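Local coordinates for putative acetamidase/formamidase (Yersinia enterocolitica subsp. palearctica serotype O:3, PDB 5UBU), which probably hydrolyses carbon-nitrogen bonds other than peptide bonds in linear amides, and binds sodium ions in the crystal, at residues B[55-60]-B[240-245]; B[104-109]-B[201-206]; B[109-114]-B[164-169]; B[115-120]-B[146-151]; B[196-201]-B[308-313]. All blocks are in the same frame, centred on the assembly; numbering follows the deposited sequence.

Contact 1: B[55-60]-B[240-245]; sequences RVIVDT and ITTIKV
Val56 and Ile243 meet on the buried face of this strand pair, with CG1 of Ile243 3.9 Å from CB of Val56. That branch sits between its own backbone N and carbonyl carbon (chi1 61°), which also brings Ile243 CG1 to 3.6 Å from Val56 O. Val58 and Thr241 share the face, where Ile218 of strand 214-222 packs on both, and Thr241 OG1 bonds to Ser239 OG. Strands 55-59 and 239-248 are antiparallel neighbours in the nine-stranded mixed sheet. The pairs Val56-Ile243 and Val58-Thr241 are the hydrogen-bonded ones, with Val56 N to Ile243 O at 2.9 Å and Val58 N to Thr241 O at 2.7 Å. On the other, looser face Arg55, Ile57, Asp59, Ile240 and Lys244 are partly exposed, while Thr242 among them is buried. Ile57 and Ile240 run alongside each other from this face, their CG2 atoms 3.7 Å apart. Arg55 bends at chi3 (68°), with its NH1 3.5 Å from Thr242 CG2, while its NE forms a salt bridge to Glu107 of strand 101-111. Lys244 touches Arg55 through CG atoms 3.7 Å apart, and its amino end turns off from the pair.

Contact 2: B[104-109]-B[201-206]; sequences VYIESM and PGSITY
Ile106 and Ser203 belong to antiparallel neighbours in the middle of the large mixed sheet, where strand 101-111 pairs with the start of strand 203-208. Backbone hydrogen bonds set the register. Val104 and Thr205 form a hydrogen-bonded pair, with Val104 N 2.8 Å from Thr205 O, and Tyr105 with Ile204 is the non-hydrogen-bonded pair that follows. Further along, Ile106 N reaches Ser203 O at 3.1 Å, and Gly202 N returns a bond to Ile106 O at 3.0 Å; both donors lie nearly along the C=O axis. Gly202 has a positive phi (90°), a conformation suited to glycine.

A water adds a second kind of link. It donates to Val104 O and to Ser203 OG, each at 3.0 Å, and bonds Thr205 OG1 at 2.6 Å. Val104 O is thus gripped twice, by this water and by Thr205 N, which stands above the carbonyl plane. Ser203 OG also bonds Gly200 O.

Apolar contacts complete the join. Tyr105 has CG anti to its backbone N (chi1 170°), and its CD1 comes to 3.6 Å from Ile204 CG1, the two side chains crossing obliquely. CE1 of the same ring lies beside Gly202 CA. On the far edge of strand 101-111, Glu107 and Ser108 both face Thr242 in a classic beta bulge. Beyond the bulge, the selenomethionine Met109 crosses Pro201 at about a right angle, its SE 4.0 Å from Pro201 CD.

Contact 3: B[109-114]-B[164-169]; sequences MLPRGV and LPYKPH
Met109 O accepts the hydroxyl of Tyr166, with OH 2.7 Å away. The donor stands well above the carbonyl plane, about 59° out of it; seen from the tyrosine, the carbonyl oxygen lies at the edge of the ring and in its plane. In Tyr166, chi1 of 176° sets CG anti to the backbone N, and the hydroxyl at the far end of the ring reaches the end of strand 101-111. Pro111 meets the same end of the ring, its CD 3.6 Å from Tyr166 OH and 4.1 Å from CZ, and Phe237 of strand 236-237 also packs on both residues. Within the 164-169 segment, Pro168 CD lies over one face of the Tyr166 ring, 3.5 Å above the plane and displaced toward the rim.

A second patch begins with an apolar contact, CB of Met109 meeting CB of Pro168 at 3.9 Å. SE and CE of Met109 then touch the backbone of His169. SE is 3.6 Å from His169 CA, and the bend at chi3 places CE 3.6 Å from His169 O. The imidazole of His169 is held by other residues: NE2 bonds to Gln225 OE1, and the ring meets that of His222 with the planes at about 75°.

Strand 101-111 of the large sheet is thereby joined to the linker after strand 164-165 and to the first residue of strand 169-175. His222 is a sodium ligand and the His169 side chain lies about 7 Å from a bound sodium ion, which is consistent with a place in the second shell of the sodium site.

Contact 4: B[115-120]-B[146-151]; sequences NPHGIC and VRMIKL
Gly118 with Ile149 and Cys120 with Arg147 are the hydrogen-bonded pairs of two antiparallel strands, whose segments run at 149° to each other, N to C. Gly118 N lies 2.7 Å from Ile149 O, and Arg147 N lies 2.8 Å from Cys120 O. Just before the first strand a weak bond, Leu151 N to Pro116 O at 3.4 Å, extends the pairing.

His117, Ile119, Met148 and Lys150 project on one face. Ile119 and the selenomethionine Met148 stand shoulder to shoulder there, with Ile119 CG1 3.8 Å from Met148 SE. Two successive bends in Met148, at chi2 (-82°) and chi3 (-71°), then bring its CE to 4.0 Å from His117 CB, where the side chains cross at about a right angle. The imidazole comes close to the second strand through CD2, 3.6 Å from Lys150 CA.

At the end of the pairing, the tip of the Leu151 side chain comes in against the first strand. Its CD1 is 4.0 Å from Pro116 CB, and its CD2 lies 3.8 Å from Gly118 CA, where no side chain intervenes. The end of Arg147 turns off from Cys120: Ile149 CD1 lies over one face of its guanidinium, NH2 bonds to Trp158 O, the Trp158 ring makes a cation-pi contact with it, and Glu71 OE2 takes both Arg147 NE and Met148 N. Met301 of a second subunit packs on Arg147.

The pair forms one edge of the small four-stranded antiparallel sheet, and a backbone bond between Ile119 and Glu236, a sodium ligand, joins that edge to the metal site.

Contact 5: B[196-201]-B[308-313]; sequences VPDIGP and KVRLGN
A type I beta turn from Val196 to Ile199, in the loop after strand 191-193 and just past the sodium ligands Asn193 and Asp195, packs against strand 308-313, one of the two outermost strands of the large sheet within this chain. The turn is closed by Ile199 N to Val196 O at 3.1 Å. From it Asp198 reaches tip to tip toward Arg310, and the two form a salt bridge with Asp198 OD1 2.7 Å from Arg310 NH1. As a hydrogen bond this is weak, the N-H...O angle being only 127°. The carboxylate lies at the guanidinium edge with the two planes 26° apart. The position of OD2 is doubtful. Arg310 starts with CG anti to its backbone N (chi1 167°) and bends further out. Pro197 packs beside it: its CD is 4.0 Å from Arg310 CD, and its CG stands 4.3 Å above one face of the guanidinium, offset toward the rim. Nearer the end of the 308-313 segment, Val196 CG2 rests 4.2 Å from Gly312 CA. Asn313 ND2 bonds to Met194 O, so the loop is held at a second place. Here a beta turn next to a metal site docks on strand 308-313 at the classic beta bulge of Gly312 and Asn313, which face Thr320.

Overall arrangement
From the N terminus, the chain enters contact 1 at 55-60, and only at 240-245 is that long loop closed. Within it, strand 101-111 serves two shorter closures that share Met109: contact 2 ends at 201-206 and contact 3 at 164-169, the latter lying wholly inside the former. Contact 4 is shorter still, inside contact 3, and pairs two strands of the small antiparallel sheet. Contact 5 opens at 196-201, shares Pro201 with contact 2, and closes at 308-313, so it crosses contacts 1 and 2 but follows contacts 3 and 4 in series. Contacts 1 and 2 assemble adjacent strands of the large sheet; contacts 3 and 5 bring loops against it, meeting where His169 packs on Pro197 and Ile199.

Contact 1: B[55-60]-B[240-245]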
# COMPACT_ATOMS: atom_id res chain seq x y z
N ARG B 55 -36.68 -6.04 19.22
CA ARG B 55 -35.89 -4.86 19.52
C ARG B 55 -34.97 -5.16 20.71
O ARG B 55 -35.32 -5.98 21.57
CB ARG B 55 -36.80 -3.66 19.83
CG ARG B 55 -37.47 -3.11 18.58
CD ARG B 55 -38.60 -2.14 18.84
NE ARG B 55 -38.07 -0.90 19.41
CZ ARG B 55 -38.26 -0.49 20.67
NH1 ARG B 55 -37.72 0.66 21.06
NH2 ARG B 55 -39.02 -1.17 21.52
N VAL B 56 -33.80 -4.54 20.73
CA VAL B 56 -32.84 -4.72 21.82
C VAL B 56 -32.33 -3.35 22.24
O VAL B 56 -31.90 -2.57 21.41
CB VAL B 56 -31.65 -5.61 21.43
CG1 VAL B 56 -30.71 -5.82 22.62
CG2 VAL B 56 -32.14 -6.96 20.92
N ILE B 57 -32.39 -3.07 23.54
CA ILE B 57 -31.91 -1.82 24.11
C ILE B 57 -30.59 -2.18 24.77
O ILE B 57 -30.56 -2.80 25.83
CB ILE B 57 -32.90 -1.25 25.15
CG1 ILE B 57 -34.28 -1.04 24.52
CG2 ILE B 57 -32.35 0.05 25.75
CD1 ILE B 57 -35.35 -0.55 25.48
N VAL B 58 -29.49 -1.80 24.13
CA VAL B 58 -28.15 -2.12 24.62
C VAL B 58 -27.48 -1.01 25.43
O VAL B 58 -27.39 0.12 24.96
CB VAL B 58 -27.20 -2.44 23.44
CG1 VAL B 58 -25.86 -2.94 23.97
CG2 VAL B 58 -27.81 -3.49 22.53
N ASP B 59 -27.00 -1.34 26.63
CA ASP B 59 -26.27 -0.42 27.49
C ASP B 59 -24.78 -0.65 27.19
O ASP B 59 -24.11 -1.42 27.88
CB ASP B 59 -26.56 -0.68 28.97
CG ASP B 59 -27.99 -0.33 29.38
OD1 ASP B 59 -28.69 0.37 28.61
OD2 ASP B 59 -28.41 -0.73 30.49
N THR B 60 -24.27 0.01 26.16
CA THR B 60 -22.87 -0.16 25.75
C THR B 60 -21.87 0.56 26.66
O THR B 60 -22.22 1.51 27.34
CB THR B 60 -22.61 0.38 24.32
OG1 THR B 60 -22.77 1.80 24.29
CG2 THR B 60 -23.55 -0.26 23.32
N ILE B 240 -26.94 4.20 25.24
CA ILE B 240 -28.16 3.41 25.30
C ILE B 240 -28.54 3.34 23.83
O ILE B 240 -29.17 4.25 23.29
CB ILE B 240 -29.29 4.09 26.12
CG1 ILE B 240 -28.83 4.34 27.56
CG2 ILE B 240 -30.54 3.22 26.10
CD1 ILE B 240 -29.84 5.04 28.44
N THR B 241 -28.10 2.27 23.17
CA THR B 241 -28.35 2.06 21.74
C THR B 241 -29.51 1.10 21.58
O THR B 241 -29.46 -0.02 22.07
CB THR B 241 -27.11 1.48 21.04
OG1 THR B 241 -26.02 2.41 21.15
CG2 THR B 241 -27.39 1.20 19.58
N THR B 242 -30.55 1.56 20.89
CA THR B 242 -31.73 0.75 20.63
C THR B 242 -31.71 0.30 19.17
O THR B 242 -31.64 1.14 18.27
CB THR B 242 -33.04 1.51 20.93
OG1 THR B 242 -33.06 1.86 22.32
CG2 THR B 242 -34.26 0.65 20.64
N ILE B 243 -31.77 -1.01 18.96
CA ILE B 243 -31.75 -1.59 17.61
C ILE B 243 -32.92 -2.53 17.36
O ILE B 243 -33.54 -3.03 18.31
CB ILE B 243 -30.44 -2.38 17.38
CG1 ILE B 243 -30.30 -3.55 18.37
CG2 ILE B 243 -29.23 -1.47 17.49
CD1 ILE B 243 -29.05 -4.38 18.18
N LYS B 244 -33.21 -2.75 16.08
CA LYS B 244 -34.26 -3.69 15.66
C LYS B 244 -33.47 -4.66 14.77
O LYS B 244 -32.85 -4.25 13.79
CB LYS B 244 -35.38 -2.99 14.86
CG LYS B 244 -36.76 -3.61 14.98
CD LYS B 244 -37.64 -3.53 13.72
CE LYS B 244 -39.11 -3.78 14.02
NZ LYS B 244 -39.86 -4.20 12.80
N VAL B 245 -33.47 -5.93 15.14
CA VAL B 245 -32.72 -6.95 14.41
C VAL B 245 -33.69 -7.87 13.69
O VAL B 245 -34.62 -8.39 14.30
CB VAL B 245 -31.86 -7.77 15.39
CG1 VAL B 245 -31.04 -8.82 14.65
CG2 VAL B 245 -30.96 -6.84 16.20

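Contact 2: B[104-109]-B[201-206]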
# COMPACT_ATOMS: atom_id res chain seq x y z
N VAL B 104 -29.60 -5.03 10.87
CA VAL B 104 -29.58 -4.30 12.13
C VAL B 104 -29.97 -2.85 11.89
O VAL B 104 -29.19 -2.07 11.33
CB VAL B 104 -28.20 -4.35 12.80
CG1 VAL B 104 -28.22 -3.60 14.13
CG2 VAL B 104 -27.75 -5.79 13.01
N TYR B 105 -31.18 -2.49 12.29
CA TYR B 105 -31.67 -1.13 12.15
C TYR B 105 -31.47 -0.39 13.47
O TYR B 105 -32.01 -0.80 14.48
CB TYR B 105 -33.14 -1.09 11.72
CG TYR B 105 -33.75 0.29 11.79
CD1 TYR B 105 -33.25 1.32 11.01
CD2 TYR B 105 -34.83 0.56 12.62
CE1 TYR B 105 -33.78 2.60 11.07
CE2 TYR B 105 -35.39 1.84 12.68
CZ TYR B 105 -34.85 2.85 11.91
OH TYR B 105 -35.37 4.12 11.96
N ILE B 106 -30.68 0.68 13.45
CA ILE B 106 -30.44 1.46 14.66
C ILE B 106 -31.54 2.52 14.76
O ILE B 106 -31.69 3.35 13.86
CB ILE B 106 -29.04 2.11 14.63
CG1 ILE B 106 -27.96 1.04 14.44
CG2 ILE B 106 -28.81 2.89 15.92
CD1 ILE B 106 -26.55 1.59 14.25
N GLU B 107 -32.32 2.47 15.83
CA GLU B 107 -33.41 3.43 16.01
C GLU B 107 -32.93 4.71 16.65
O GLU B 107 -33.28 5.81 16.19
CB GLU B 107 -34.51 2.87 16.92
CG GLU B 107 -35.25 1.66 16.39
CD GLU B 107 -36.38 1.25 17.31
OE1 GLU B 107 -36.99 0.18 17.07
OE2 GLU B 107 -36.66 1.99 18.28
N SER B 108 -32.16 4.56 17.73
CA SER B 108 -31.68 5.69 18.49
C SER B 108 -30.44 5.37 19.32
O SER B 108 -30.14 4.20 19.61
CB SER B 108 -32.78 6.15 19.43
OG SER B 108 -33.20 5.09 20.27
N MSE B 109 -29.72 6.43 19.70
CA MSE B 109 -28.51 6.33 20.49
C MSE B 109 -28.46 7.53 21.40
O MSE B 109 -28.42 8.67 20.93
CB MSE B 109 -27.29 6.31 19.57
CG MSE B 109 -27.18 5.01 18.79
SE MSE B 109 -25.53 5.03 17.72
CE MSE B 109 -24.22 4.92 19.18
N PRO B 201 -28.31 6.12 13.91
CA PRO B 201 -29.77 6.17 13.84
C PRO B 201 -30.24 6.44 12.43
O PRO B 201 -29.71 7.33 11.77
CB PRO B 201 -30.12 7.33 14.77
CG PRO B 201 -29.02 7.33 15.77
CD PRO B 201 -27.78 6.90 15.05
N GLY B 202 -31.20 5.65 11.96
CA GLY B 202 -31.73 5.79 10.61
C GLY B 202 -31.01 4.95 9.57
O GLY B 202 -31.26 5.11 8.38
N SER B 203 -30.12 4.05 10.01
CA SER B 203 -29.39 3.19 9.09
C SER B 203 -29.70 1.73 9.39
O SER B 203 -30.01 1.37 10.52
CB SER B 203 -27.88 3.40 9.23
OG SER B 203 -27.37 2.86 10.46
N ILE B 204 -29.61 0.90 8.35
CA ILE B 204 -29.84 -0.54 8.45
C ILE B 204 -28.56 -1.17 7.93
O ILE B 204 -28.20 -0.95 6.79
CB ILE B 204 -31.01 -1.02 7.57
CG1 ILE B 204 -32.29 -0.24 7.88
CG2 ILE B 204 -31.24 -2.51 7.77
CD1 ILE B 204 -33.46 -0.56 6.96
N THR B 205 -27.88 -1.94 8.77
CA THR B 205 -26.64 -2.61 8.35
C THR B 205 -26.94 -4.10 8.11
O THR B 205 -27.59 -4.75 8.93
CB THR B 205 -25.52 -2.45 9.40
OG1 THR B 205 -25.26 -1.06 9.62
CG2 THR B 205 -24.24 -3.12 8.94
N TYR B 206 -26.47 -4.61 6.97
CA TYR B 206 -26.65 -6.01 6.59
C TYR B 206 -25.34 -6.76 6.77
O TYR B 206 -24.34 -6.40 6.18
CB TYR B 206 -27.13 -6.10 5.14
CG TYR B 206 -28.43 -5.35 4.92
CD1 TYR B 206 -29.63 -5.84 5.42
CD2 TYR B 206 -28.46 -4.16 4.20
CE1 TYR B 206 -30.83 -5.16 5.23
CE2 TYR B 206 -29.66 -3.47 4.00
CZ TYR B 206 -30.84 -3.98 4.52
OH TYR B 206 -32.03 -3.33 4.33
O HOH W 1 -26.99 -0.04 11.26

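Contact 3: B[109-114]-B[164-169]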
# COMPACT_ATOMS: atom_id res chain seq x y z
N MSE B 109 -29.72 6.43 19.70
CA MSE B 109 -28.51 6.33 20.49
C MSE B 109 -28.46 7.53 21.40
O MSE B 109 -28.42 8.67 20.93
CB MSE B 109 -27.29 6.31 19.57
CG MSE B 109 -27.18 5.01 18.79
SE MSE B 109 -25.53 5.03 17.72
CE MSE B 109 -24.22 4.92 19.18
N LEU B 110 -28.48 7.29 22.70
CA LEU B 110 -28.44 8.37 23.69
C LEU B 110 -27.25 8.15 24.63
O LEU B 110 -26.82 7.01 24.80
CB LEU B 110 -29.73 8.40 24.51
CG LEU B 110 -31.05 8.55 23.74
CD1 LEU B 110 -32.24 8.41 24.67
CD2 LEU B 110 -31.07 9.87 22.97
N PRO B 111 -26.70 9.23 25.21
CA PRO B 111 -25.59 9.04 26.14
C PRO B 111 -26.12 8.43 27.43
O PRO B 111 -27.22 8.75 27.86
CB PRO B 111 -25.05 10.46 26.36
CG PRO B 111 -26.14 11.38 25.93
CD PRO B 111 -26.97 10.65 24.92
N ARG B 112 -25.33 7.54 28.02
CA ARG B 112 -25.71 6.82 29.23
C ARG B 112 -24.95 7.35 30.44
O ARG B 112 -23.78 7.69 30.34
CB ARG B 112 -25.44 5.33 29.02
CG ARG B 112 -26.04 4.40 30.07
CD ARG B 112 -25.98 2.96 29.60
NE ARG B 112 -24.62 2.48 29.41
CZ ARG B 112 -23.86 1.90 30.34
NH1 ARG B 112 -24.31 1.69 31.57
NH2 ARG B 112 -22.62 1.50 30.03
N GLY B 113 -25.65 7.43 31.57
CA GLY B 113 -25.09 7.92 32.83
C GLY B 113 -25.45 9.36 33.13
O GLY B 113 -25.85 10.11 32.24
N VAL B 114 -25.33 9.74 34.40
CA VAL B 114 -25.61 11.12 34.85
C VAL B 114 -24.41 12.01 34.50
O VAL B 114 -23.27 11.65 34.81
CB VAL B 114 -25.87 11.16 36.37
CG1 VAL B 114 -26.21 12.58 36.82
CG2 VAL B 114 -27.00 10.21 36.74
N LEU B 164 -19.65 20.83 18.58
CA LEU B 164 -19.99 19.96 17.45
C LEU B 164 -21.39 19.35 17.59
O LEU B 164 -21.85 19.12 18.72
CB LEU B 164 -18.98 18.82 17.36
CG LEU B 164 -17.52 19.22 17.37
CD1 LEU B 164 -16.66 17.97 17.32
CD2 LEU B 164 -17.23 20.19 16.23
N PRO B 165 -22.07 19.11 16.46
CA PRO B 165 -23.38 18.48 16.57
C PRO B 165 -23.25 17.02 17.01
O PRO B 165 -22.24 16.37 16.74
CB PRO B 165 -23.94 18.54 15.14
CG PRO B 165 -23.15 19.59 14.45
CD PRO B 165 -21.79 19.56 15.08
N TYR B 166 -24.27 16.52 17.69
CA TYR B 166 -24.30 15.15 18.16
C TYR B 166 -24.79 14.25 17.01
O TYR B 166 -25.97 14.24 16.68
CB TYR B 166 -25.22 15.05 19.39
CG TYR B 166 -25.43 13.66 19.94
CD1 TYR B 166 -24.41 13.01 20.65
CD2 TYR B 166 -26.66 13.01 19.81
CE1 TYR B 166 -24.61 11.73 21.17
CE2 TYR B 166 -26.86 11.74 20.33
CZ TYR B 166 -25.83 11.11 21.00
OH TYR B 166 -26.03 9.85 21.51
N LYS B 167 -23.84 13.56 16.37
CA LYS B 167 -24.12 12.63 15.27
C LYS B 167 -23.59 11.27 15.70
O LYS B 167 -22.52 10.85 15.27
CB LYS B 167 -23.42 13.09 13.99
CG LYS B 167 -23.89 14.43 13.44
CD LYS B 167 -25.29 14.39 12.83
CE LYS B 167 -25.29 13.61 11.52
NZ LYS B 167 -24.36 14.23 10.51
N PRO B 168 -24.33 10.57 16.56
CA PRO B 168 -23.84 9.29 17.04
C PRO B 168 -23.90 8.16 16.02
O PRO B 168 -24.69 8.21 15.07
CB PRO B 168 -24.78 8.99 18.21
CG PRO B 168 -26.07 9.58 17.76
CD PRO B 168 -25.69 10.85 17.06
N HIS B 169 -23.04 7.17 16.22
CA HIS B 169 -22.99 5.98 15.36
C HIS B 169 -22.20 4.90 16.07
O HIS B 169 -21.42 5.17 16.99
CB HIS B 169 -22.35 6.28 14.01
CG HIS B 169 -20.92 6.70 14.10
ND1 HIS B 169 -20.55 8.01 14.33
CD2 HIS B 169 -19.76 6.00 13.99
CE1 HIS B 169 -19.24 8.10 14.37
NE2 HIS B 169 -18.73 6.90 14.16

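Contact 4: B[115-120]-B[146-151]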
# COMPACT_ATOMS: atom_id res chain seq x y z
N ASN B 115 -24.67 13.16 33.89
CA ASN B 115 -23.62 14.11 33.46
C ASN B 115 -22.61 13.33 32.62
O ASN B 115 -21.43 13.21 32.98
CB ASN B 115 -22.97 14.80 34.68
CG ASN B 115 -23.93 15.74 35.39
OD1 ASN B 115 -24.76 16.38 34.74
ND2 ASN B 115 -23.81 15.86 36.72
N PRO B 116 -23.09 12.79 31.48
CA PRO B 116 -22.26 11.95 30.61
C PRO B 116 -21.12 12.66 29.91
O PRO B 116 -21.25 13.81 29.48
CB PRO B 116 -23.27 11.46 29.56
CG PRO B 116 -24.27 12.55 29.48
CD PRO B 116 -24.38 13.15 30.85
N HIS B 117 -20.00 11.96 29.80
CA HIS B 117 -18.83 12.50 29.11
C HIS B 117 -18.31 11.53 28.06
O HIS B 117 -18.30 10.31 28.27
CB HIS B 117 -17.69 12.84 30.09
CG HIS B 117 -18.00 13.98 31.02
ND1 HIS B 117 -18.58 13.78 32.25
CD2 HIS B 117 -17.78 15.32 30.90
CE1 HIS B 117 -18.70 14.95 32.86
NE2 HIS B 117 -18.21 15.89 32.07
N GLY B 118 -17.90 12.09 26.93
CA GLY B 118 -17.28 11.34 25.85
C GLY B 118 -15.78 11.50 26.05
O GLY B 118 -15.36 12.35 26.81
N ILE B 119 -14.98 10.70 25.35
CA ILE B 119 -13.52 10.76 25.48
C ILE B 119 -12.80 10.61 24.16
O ILE B 119 -13.06 9.68 23.42
CB ILE B 119 -13.01 9.61 26.39
CG1 ILE B 119 -13.61 9.73 27.80
CG2 ILE B 119 -11.49 9.67 26.52
CD1 ILE B 119 -13.38 8.50 28.67
N CYS B 120 -11.88 11.52 23.88
CA CYS B 120 -11.04 11.43 22.70
C CYS B 120 -9.63 11.30 23.26
O CYS B 120 -9.28 11.98 24.23
CB CYS B 120 -11.13 12.65 21.79
SG CYS B 120 -10.05 12.51 20.34
N VAL B 146 -5.58 13.28 26.33
CA VAL B 146 -6.92 12.84 26.67
C VAL B 146 -7.82 14.07 26.81
O VAL B 146 -7.45 15.07 27.43
CB VAL B 146 -6.96 12.08 28.02
CG1 VAL B 146 -8.39 11.72 28.42
CG2 VAL B 146 -6.10 10.82 27.95
N ARG B 147 -9.01 13.99 26.22
CA ARG B 147 -9.99 15.05 26.29
C ARG B 147 -11.29 14.47 26.84
O ARG B 147 -11.79 13.50 26.31
CB ARG B 147 -10.25 15.64 24.92
CG ARG B 147 -9.12 16.46 24.33
CD ARG B 147 -8.78 17.72 25.13
NE ARG B 147 -9.96 18.29 25.78
CZ ARG B 147 -10.90 19.05 25.20
NH1 ARG B 147 -10.84 19.36 23.91
NH2 ARG B 147 -11.91 19.51 25.92
N MSE B 148 -11.80 15.06 27.93
CA MSE B 148 -13.06 14.65 28.56
C MSE B 148 -14.03 15.67 28.03
O MSE B 148 -13.97 16.83 28.39
CB MSE B 148 -13.01 14.75 30.06
CG MSE B 148 -12.06 13.73 30.68
SE MSE B 148 -13.05 12.05 30.80
CE MSE B 148 -14.35 12.40 32.22
N ILE B 149 -14.92 15.24 27.16
CA ILE B 149 -15.88 16.13 26.54
C ILE B 149 -17.28 15.91 27.08
O ILE B 149 -17.81 14.81 27.06
CB ILE B 149 -15.93 15.91 24.99
CG1 ILE B 149 -14.53 15.91 24.38
CG2 ILE B 149 -16.86 16.92 24.33
CD1 ILE B 149 -13.66 17.04 24.86
N LYS B 150 -17.89 16.99 27.54
CA LYS B 150 -19.24 16.95 28.07
C LYS B 150 -20.13 16.81 26.84
O LYS B 150 -19.78 17.29 25.77
CB LYS B 150 -19.52 18.26 28.80
CG LYS B 150 -20.67 18.29 29.79
CD LYS B 150 -20.69 19.68 30.48
CE LYS B 150 -21.30 19.68 31.89
NZ LYS B 150 -20.40 18.95 32.85
N LEU B 151 -21.25 16.13 26.97
CA LEU B 151 -22.14 15.97 25.82
C LEU B 151 -23.58 15.70 26.22
O LEU B 151 -23.85 15.38 27.37
CB LEU B 151 -21.60 14.89 24.86
CG LEU B 151 -21.18 13.50 25.36
CD1 LEU B 151 -22.36 12.70 25.84
CD2 LEU B 151 -20.49 12.73 24.25

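Contact 5: B[196-201]-B[308-313]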
# COMPACT_ATOMS: atom_id res chain seq x y z
N VAL B 196 -17.48 3.55 10.62
CA VAL B 196 -18.10 4.23 9.49
C VAL B 196 -19.19 5.13 10.09
O VAL B 196 -20.18 4.61 10.62
CB VAL B 196 -18.71 3.22 8.48
CG1 VAL B 196 -19.52 3.95 7.41
CG2 VAL B 196 -17.62 2.38 7.85
N PRO B 197 -19.01 6.46 10.02
CA PRO B 197 -19.96 7.44 10.59
C PRO B 197 -21.42 7.26 10.22
O PRO B 197 -22.30 7.67 10.99
CB PRO B 197 -19.47 8.78 10.04
CG PRO B 197 -18.03 8.57 9.76
CD PRO B 197 -17.87 7.13 9.37
N ASP B 198 -21.68 6.66 9.07
CA ASP B 198 -23.05 6.46 8.57
C ASP B 198 -23.87 5.39 9.31
O ASP B 198 -25.09 5.36 9.19
CB ASP B 198 -22.99 6.11 7.09
CG ASP B 198 -22.30 7.18 6.28
OD1 ASP B 198 -22.92 8.21 5.98
OD2 ASP B 198 -21.15 6.95 5.89
N ILE B 199 -23.20 4.52 10.06
CA ILE B 199 -23.86 3.45 10.80
C ILE B 199 -24.41 3.97 12.14
O ILE B 199 -23.93 3.62 13.22
CB ILE B 199 -22.90 2.25 10.98
CG1 ILE B 199 -22.51 1.73 9.59
CG2 ILE B 199 -23.54 1.12 11.79
CD1 ILE B 199 -21.48 0.63 9.60
N GLY B 200 -25.42 4.82 12.03
CA GLY B 200 -26.08 5.41 13.20
C GLY B 200 -27.59 5.37 13.06
O GLY B 200 -28.12 4.65 12.20
N PRO B 201 -28.31 6.12 13.91
CA PRO B 201 -29.77 6.17 13.84
C PRO B 201 -30.24 6.44 12.43
O PRO B 201 -29.71 7.33 11.77
CB PRO B 201 -30.12 7.33 14.77
CG PRO B 201 -29.02 7.33 15.77
CD PRO B 201 -27.78 6.90 15.05
N LYS B 308 -19.96 7.45 -4.75
CA LYS B 308 -19.52 8.26 -3.61
C LYS B 308 -18.72 7.38 -2.67
O LYS B 308 -19.04 6.21 -2.48
CB LYS B 308 -20.68 8.90 -2.84
CG LYS B 308 -21.57 9.91 -3.56
CD LYS B 308 -20.79 10.88 -4.41
CE LYS B 308 -21.72 11.93 -5.01
NZ LYS B 308 -20.97 12.64 -6.05
N VAL B 309 -17.65 7.91 -2.10
CA VAL B 309 -16.83 7.12 -1.19
C VAL B 309 -16.75 7.76 0.19
O VAL B 309 -16.59 8.98 0.32
CB VAL B 309 -15.41 6.89 -1.75
CG1 VAL B 309 -14.45 6.33 -0.70
CG2 VAL B 309 -15.47 5.97 -2.94
N ARG B 310 -16.88 6.91 1.20
CA ARG B 310 -16.75 7.31 2.57
C ARG B 310 -15.57 6.62 3.19
O ARG B 310 -15.56 5.40 3.27
CB ARG B 310 -18.01 7.02 3.40
CG ARG B 310 -17.79 7.14 4.90
CD ARG B 310 -18.90 7.91 5.57
NE ARG B 310 -18.71 9.36 5.47
CZ ARG B 310 -19.63 10.27 5.76
NH1 ARG B 310 -20.87 9.94 6.11
NH2 ARG B 310 -19.31 11.57 5.63
N LEU B 311 -14.58 7.39 3.62
CA LEU B 311 -13.45 6.83 4.32
C LEU B 311 -13.93 6.67 5.77
O LEU B 311 -14.24 7.66 6.44
CB LEU B 311 -12.23 7.74 4.23
CG LEU B 311 -11.01 7.28 5.04
CD1 LEU B 311 -10.59 5.90 4.60
CD2 LEU B 311 -9.86 8.25 4.92
N GLY B 312 -14.02 5.43 6.23
CA GLY B 312 -14.44 5.13 7.59
C GLY B 312 -13.29 5.37 8.53
O GLY B 312 -13.16 6.45 9.10
N ASN B 313 -12.43 4.36 8.69
CA ASN B 313 -11.28 4.48 9.57
C ASN B 313 -10.03 4.26 8.75
O ASN B 313 -10.06 3.61 7.72
CB ASN B 313 -11.35 3.45 10.71
CG ASN B 313 -10.81 2.08 10.34
OD1 ASN B 313 -9.60 1.90 10.23
ND2 ASN B 313 -11.69 1.09 10.25